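Local coordinates for protein acetylxylan esterase (Geobacillus stearothermophilus, PDB 4JHL) that removes acetyl groups from xylan and xylo-oligosaccharides as a serine esterase of the GDSL family, working as a donut-shaped octamer, at residues A[43-48]-A[211-216]; A[168-173]-A[205-210]. All coordinates share one frame; numbering follows the deposited sequence.

Contact 1. Residues A[43-48]-A[211-216]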
# COMPACT_ATOMS: atom_id res chain seq x y z
N GLY A 43 27.26 -11.33 -13.72
CA GLY A 43 27.97 -10.07 -13.81
C GLY A 43 29.44 -10.17 -14.02
O GLY A 43 30.03 -9.37 -14.80
N LEU A 44 30.12 -11.06 -13.31
CA LEU A 44 31.52 -11.24 -13.47
C LEU A 44 31.88 -11.82 -14.80
O LEU A 44 32.91 -11.39 -15.42
CB LEU A 44 32.08 -12.08 -12.35
CG LEU A 44 32.32 -11.26 -11.05
CD1 LEU A 44 32.41 -12.18 -9.85
CD2 LEU A 44 33.54 -10.31 -11.18
N LEU A 45 31.09 -12.76 -15.29
CA LEU A 45 31.32 -13.32 -16.64
C LEU A 45 31.23 -12.25 -17.70
O LEU A 45 32.08 -12.20 -18.61
CB LEU A 45 30.40 -14.49 -16.94
CG LEU A 45 30.73 -15.71 -16.14
CD1 LEU A 45 29.65 -16.69 -16.40
CD2 LEU A 45 32.11 -16.24 -16.58
N GLN A 46 30.23 -11.39 -17.56
CA GLN A 46 30.02 -10.30 -18.47
C GLN A 46 31.13 -9.27 -18.38
O GLN A 46 31.56 -8.70 -19.43
CB GLN A 46 28.63 -9.70 -18.43
CG GLN A 46 28.48 -8.73 -19.58
CD GLN A 46 27.02 -8.42 -19.85
OE1 GLN A 46 26.41 -7.67 -19.12
NE2 GLN A 46 26.46 -9.04 -20.90
N ALA A 47 31.59 -8.93 -17.18
CA ALA A 47 32.65 -7.96 -17.00
C ALA A 47 33.99 -8.43 -17.56
O ALA A 47 34.79 -7.63 -18.02
CB ALA A 47 32.86 -7.64 -15.53
N VAL A 48 34.23 -9.73 -17.46
CA VAL A 48 35.58 -10.28 -17.79
C VAL A 48 35.58 -11.06 -19.12
O VAL A 48 36.62 -11.03 -19.82
CB VAL A 48 36.10 -11.10 -16.60
CG1 VAL A 48 37.52 -11.65 -16.91
CG2 VAL A 48 36.15 -10.22 -15.37
N ILE A 211 34.83 -23.42 -12.75
CA ILE A 211 34.68 -23.37 -14.16
C ILE A 211 35.90 -22.70 -14.92
O ILE A 211 35.80 -22.57 -16.12
CB ILE A 211 33.38 -22.82 -14.69
CG1 ILE A 211 33.20 -21.29 -14.41
CG2 ILE A 211 32.20 -23.61 -14.12
CD1 ILE A 211 32.16 -20.61 -15.18
N GLY A 212 36.93 -22.40 -14.19
CA GLY A 212 38.18 -21.95 -14.73
C GLY A 212 38.14 -20.46 -15.09
O GLY A 212 38.94 -19.95 -15.89
N PHE A 213 37.28 -19.67 -14.44
CA PHE A 213 37.37 -18.20 -14.57
C PHE A 213 38.67 -17.68 -14.11
O PHE A 213 39.30 -18.13 -13.08
CB PHE A 213 36.24 -17.63 -13.67
CG PHE A 213 36.19 -16.09 -13.48
CD1 PHE A 213 35.45 -15.29 -14.30
CD2 PHE A 213 36.82 -15.56 -12.41
CE1 PHE A 213 35.35 -13.93 -14.02
CE2 PHE A 213 36.76 -14.19 -12.14
CZ PHE A 213 36.05 -13.39 -12.99
N GLU A 214 39.15 -16.65 -14.82
CA GLU A 214 40.34 -15.91 -14.43
C GLU A 214 39.90 -14.46 -14.12
O GLU A 214 39.19 -13.90 -14.98
CB GLU A 214 41.28 -15.80 -15.66
CG GLU A 214 41.82 -17.18 -16.05
CD GLU A 214 42.94 -17.01 -17.12
OE1 GLU A 214 42.61 -16.91 -18.31
OE2 GLU A 214 44.10 -16.84 -16.70
N TRP A 215 40.31 -13.96 -13.02
CA TRP A 215 40.00 -12.55 -12.64
C TRP A 215 40.62 -11.53 -13.58
O TRP A 215 39.99 -10.58 -14.01
CB TRP A 215 40.47 -12.37 -11.22
CG TRP A 215 40.37 -10.98 -10.65
CD1 TRP A 215 41.44 -10.14 -10.39
CD2 TRP A 215 39.21 -10.30 -10.18
NE1 TRP A 215 41.00 -8.97 -9.77
CE2 TRP A 215 39.64 -9.03 -9.66
CE3 TRP A 215 37.86 -10.64 -10.07
CZ2 TRP A 215 38.78 -8.16 -9.02
CZ3 TRP A 215 37.01 -9.73 -9.46
CH2 TRP A 215 37.48 -8.51 -8.96
N VAL A 216 41.86 -11.81 -13.98
CA VAL A 216 42.49 -11.04 -15.08
C VAL A 216 43.01 -12.12 -16.09
O VAL A 216 43.82 -12.98 -15.67
CB VAL A 216 43.68 -10.25 -14.56
CG1 VAL A 216 44.40 -9.62 -15.79
CG2 VAL A 216 43.23 -9.18 -13.57
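Phe-213 pushes its ring toward the end of helix 37-48, among Leu-44, Leu-45 and Val-48. The ring carbon CE1 does most of the touching: it lies 3.9 Å from CB of Val-48 and 4.1 Å from CB of Leu-44. The carbonyl oxygen of Leu-44 comes to the ring's edge near its plane, 3.8 Å from CE1, while accepting the helical bond from the Val-48 amide. Leu-45 reaches the neighbouring ring atom with a methyl, CD2 standing 4.2 Å from CD1 of Phe-213. Val-48 is set roughly perpendicular to the aromatic side chain and divides its branches between two tasks. CG2 rests 4.0 Å from CZ of Phe-213, while CG1, anti to the backbone N (chi1 -178°), is turned to the tail's backbone and meets Glu-214 O at 3.4 Å. Further along, Leu-44 CD2 approaches CZ3 of Trp-215 at 3.9 Å. Across the two segments the grip is van der Waals throughout.

What positions Phe-213 is the way the preceding helix stops. Gly-212, with positive phi, is the C-prime residue of a Schellman motif, and the Phe-213 amide reaches back to Leu-208 O. With CG anti to N (chi1 173°), the ring then swings toward helix 37-48. Polar ties flank the cluster: Val-48 O accepts from Arg-217, and Glu-214 N is bonded to the hydroxyl of Tyr-49. The Trp-215 ring meets Trp-215 of the second subunit with the planes about 10° apart, and also meets that subunit's Phe-213. Phe-213 packing back on Leu-208 is the hydrophobic contact that usually accompanies a Schellman motif; here its ring also joins the C-terminal tail to helix 37-48 of the SGNH hydrolase fold, at a subunit interface of the octamer.

Contact 2. Residues A[168-173]-A[205-210]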
# COMPACT_ATOMS: atom_id res chain seq x y z
N LEU A 168 31.19 -31.42 -13.01
CA LEU A 168 31.99 -30.45 -12.24
C LEU A 168 31.39 -30.36 -10.79
O LEU A 168 30.25 -30.79 -10.60
CB LEU A 168 31.99 -29.10 -12.91
CG LEU A 168 32.60 -29.00 -14.34
CD1 LEU A 168 32.51 -27.61 -14.91
CD2 LEU A 168 34.03 -29.40 -14.09
N PHE A 169 32.21 -30.00 -9.86
CA PHE A 169 31.88 -30.06 -8.45
C PHE A 169 32.38 -28.81 -7.75
O PHE A 169 33.54 -28.42 -7.87
CB PHE A 169 32.55 -31.29 -7.86
CG PHE A 169 32.47 -31.38 -6.39
CD1 PHE A 169 31.25 -31.63 -5.82
CD2 PHE A 169 33.52 -31.21 -5.57
CE1 PHE A 169 31.15 -31.72 -4.45
CE2 PHE A 169 33.43 -31.33 -4.20
CZ PHE A 169 32.19 -31.57 -3.63
N VAL A 170 31.52 -28.22 -6.90
CA VAL A 170 31.87 -27.06 -6.13
C VAL A 170 31.57 -27.37 -4.70
O VAL A 170 30.38 -27.63 -4.37
CB VAL A 170 31.05 -25.83 -6.59
CG1 VAL A 170 31.49 -24.61 -5.72
CG2 VAL A 170 31.06 -25.54 -8.08
N ASP A 171 32.58 -27.34 -3.88
CA ASP A 171 32.46 -27.62 -2.47
C ASP A 171 32.26 -26.26 -1.76
O ASP A 171 33.17 -25.55 -1.30
CB ASP A 171 33.66 -28.37 -1.87
CG ASP A 171 33.44 -28.80 -0.48
OD1 ASP A 171 32.49 -28.28 0.20
OD2 ASP A 171 34.22 -29.64 0.09
N THR A 172 30.96 -25.96 -1.64
CA THR A 172 30.62 -24.66 -1.02
C THR A 172 30.85 -24.66 0.46
O THR A 172 31.14 -23.58 1.06
CB THR A 172 29.15 -24.30 -1.36
OG1 THR A 172 28.27 -25.27 -0.72
CG2 THR A 172 28.83 -24.23 -2.82
N GLN A 173 30.77 -25.82 1.16
CA GLN A 173 31.05 -25.85 2.53
C GLN A 173 32.48 -25.49 2.76
O GLN A 173 32.80 -24.75 3.67
CB GLN A 173 30.71 -27.18 3.17
CG GLN A 173 30.88 -27.23 4.66
CD GLN A 173 29.83 -26.37 5.36
OE1 GLN A 173 28.65 -26.50 5.05
NE2 GLN A 173 30.28 -25.45 6.13
N ARG A 205 32.31 -16.95 -6.20
CA ARG A 205 33.76 -17.14 -6.41
C ARG A 205 34.06 -18.63 -6.50
O ARG A 205 34.82 -19.08 -7.35
CB ARG A 205 34.57 -16.48 -5.34
CG ARG A 205 36.06 -16.75 -5.36
CD ARG A 205 36.76 -15.70 -4.55
NE ARG A 205 38.19 -15.91 -4.32
CZ ARG A 205 38.67 -16.59 -3.30
NH1 ARG A 205 37.86 -17.24 -2.47
NH2 ARG A 205 39.96 -16.66 -3.14
N ALA A 206 33.42 -19.38 -5.63
CA ALA A 206 33.65 -20.89 -5.63
C ALA A 206 33.18 -21.46 -6.95
O ALA A 206 33.87 -22.33 -7.55
CB ALA A 206 32.95 -21.51 -4.38
N PHE A 207 32.00 -21.07 -7.44
CA PHE A 207 31.53 -21.49 -8.72
C PHE A 207 32.51 -21.14 -9.86
O PHE A 207 32.79 -21.95 -10.73
CB PHE A 207 30.17 -20.95 -8.97
CG PHE A 207 29.58 -21.33 -10.29
CD1 PHE A 207 28.80 -22.48 -10.40
CD2 PHE A 207 29.79 -20.59 -11.42
CE1 PHE A 207 28.30 -22.87 -11.59
CE2 PHE A 207 29.28 -20.95 -12.64
CZ PHE A 207 28.48 -22.11 -12.73
N LEU A 208 32.88 -19.87 -9.91
CA LEU A 208 33.72 -19.37 -10.99
C LEU A 208 35.07 -20.08 -11.02
O LEU A 208 35.57 -20.35 -12.08
CB LEU A 208 33.90 -17.87 -10.77
CG LEU A 208 32.67 -17.09 -11.26
CD1 LEU A 208 32.74 -15.66 -10.82
CD2 LEU A 208 32.36 -17.13 -12.74
N ARG A 209 35.66 -20.31 -9.85
CA ARG A 209 36.93 -21.02 -9.75
C ARG A 209 36.82 -22.40 -10.33
O ARG A 209 37.74 -22.83 -11.09
CB ARG A 209 37.44 -21.06 -8.37
CG ARG A 209 37.86 -19.68 -7.81
CD ARG A 209 38.30 -19.69 -6.40
NE ARG A 209 39.61 -20.33 -6.17
CZ ARG A 209 40.13 -20.57 -4.99
NH1 ARG A 209 39.52 -20.27 -3.84
NH2 ARG A 209 41.38 -21.08 -4.94
N GLU A 210 35.73 -23.09 -10.06
CA GLU A 210 35.54 -24.44 -10.59
C GLU A 210 35.40 -24.44 -12.10
O GLU A 210 35.86 -25.40 -12.71
CB GLU A 210 34.34 -25.09 -9.92
CG GLU A 210 34.05 -26.47 -10.50
CD GLU A 210 35.13 -27.52 -10.32
OE1 GLU A 210 36.15 -27.32 -9.63
OE2 GLU A 210 34.84 -28.66 -10.85
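Val-170 and Ala-206 bring together the edge strand of the parallel sheet and the last helix of this SGNH hydrolase fold. Strand 168-170 and helix segment 205-210 run nearly antiparallel, at 152°, with their axes 8.2 Å apart.

The apolar contacts centre on Val-170. Its CG1 meets CB of Ala-206 at 3.7 Å, and CG2 lies 3.8 Å from CB of Glu-210, the two side chains lying alongside and pointing opposite ways.

The polar part belongs to Glu-210. Leu-168 and Val-170 pair through their backbones with strand 130-134, whereas the Phe-169 amide is taken by this carboxylate. Glu-210 gets there by a bend at chi2 (63°), which folds the acid over the strand. The Leu-168 side chain lies against the carboxylate, CD2 3.4 Å from Glu-210 OE2. With an alanine here the Phe-169 amide would probably lose this acceptor, and Leu-168 the group it lies against.

Phe-169 O, 3.1 Å from Glu-210 CD, is an acceptor facing acceptors and does not bond; what holds the carboxylate there is the bond from Phe-169 N to Glu-210 OE2, 3.1 Å long and nearly straight, arriving from above the carboxylate plane.

Both contacts use the C-terminal end of the chain: contact 2 holds the last turns of helix 197-210 against the sheet edge, and contact 1 holds the tail that follows against helix 37-48. Leu-208 joins them, pointing away from strand 168-170 and packing its methyls on Leu-44 and Leu-45; a second touch is Ile-211 CG2 to Leu-168 CD1, 4.1 Å. The centre of contact 2 is about 9 Å from the chain's centre, yet it is only partly buried and includes a carboxylate-to-amide bond. Contact 1, about 18 Å out by the same measure, is buried, with the second subunit packed on it, and made by van der Waals contact without a bond or charge pair. Contact 2 also touches that subunit, through Arg-205, Leu-208 and Arg-209.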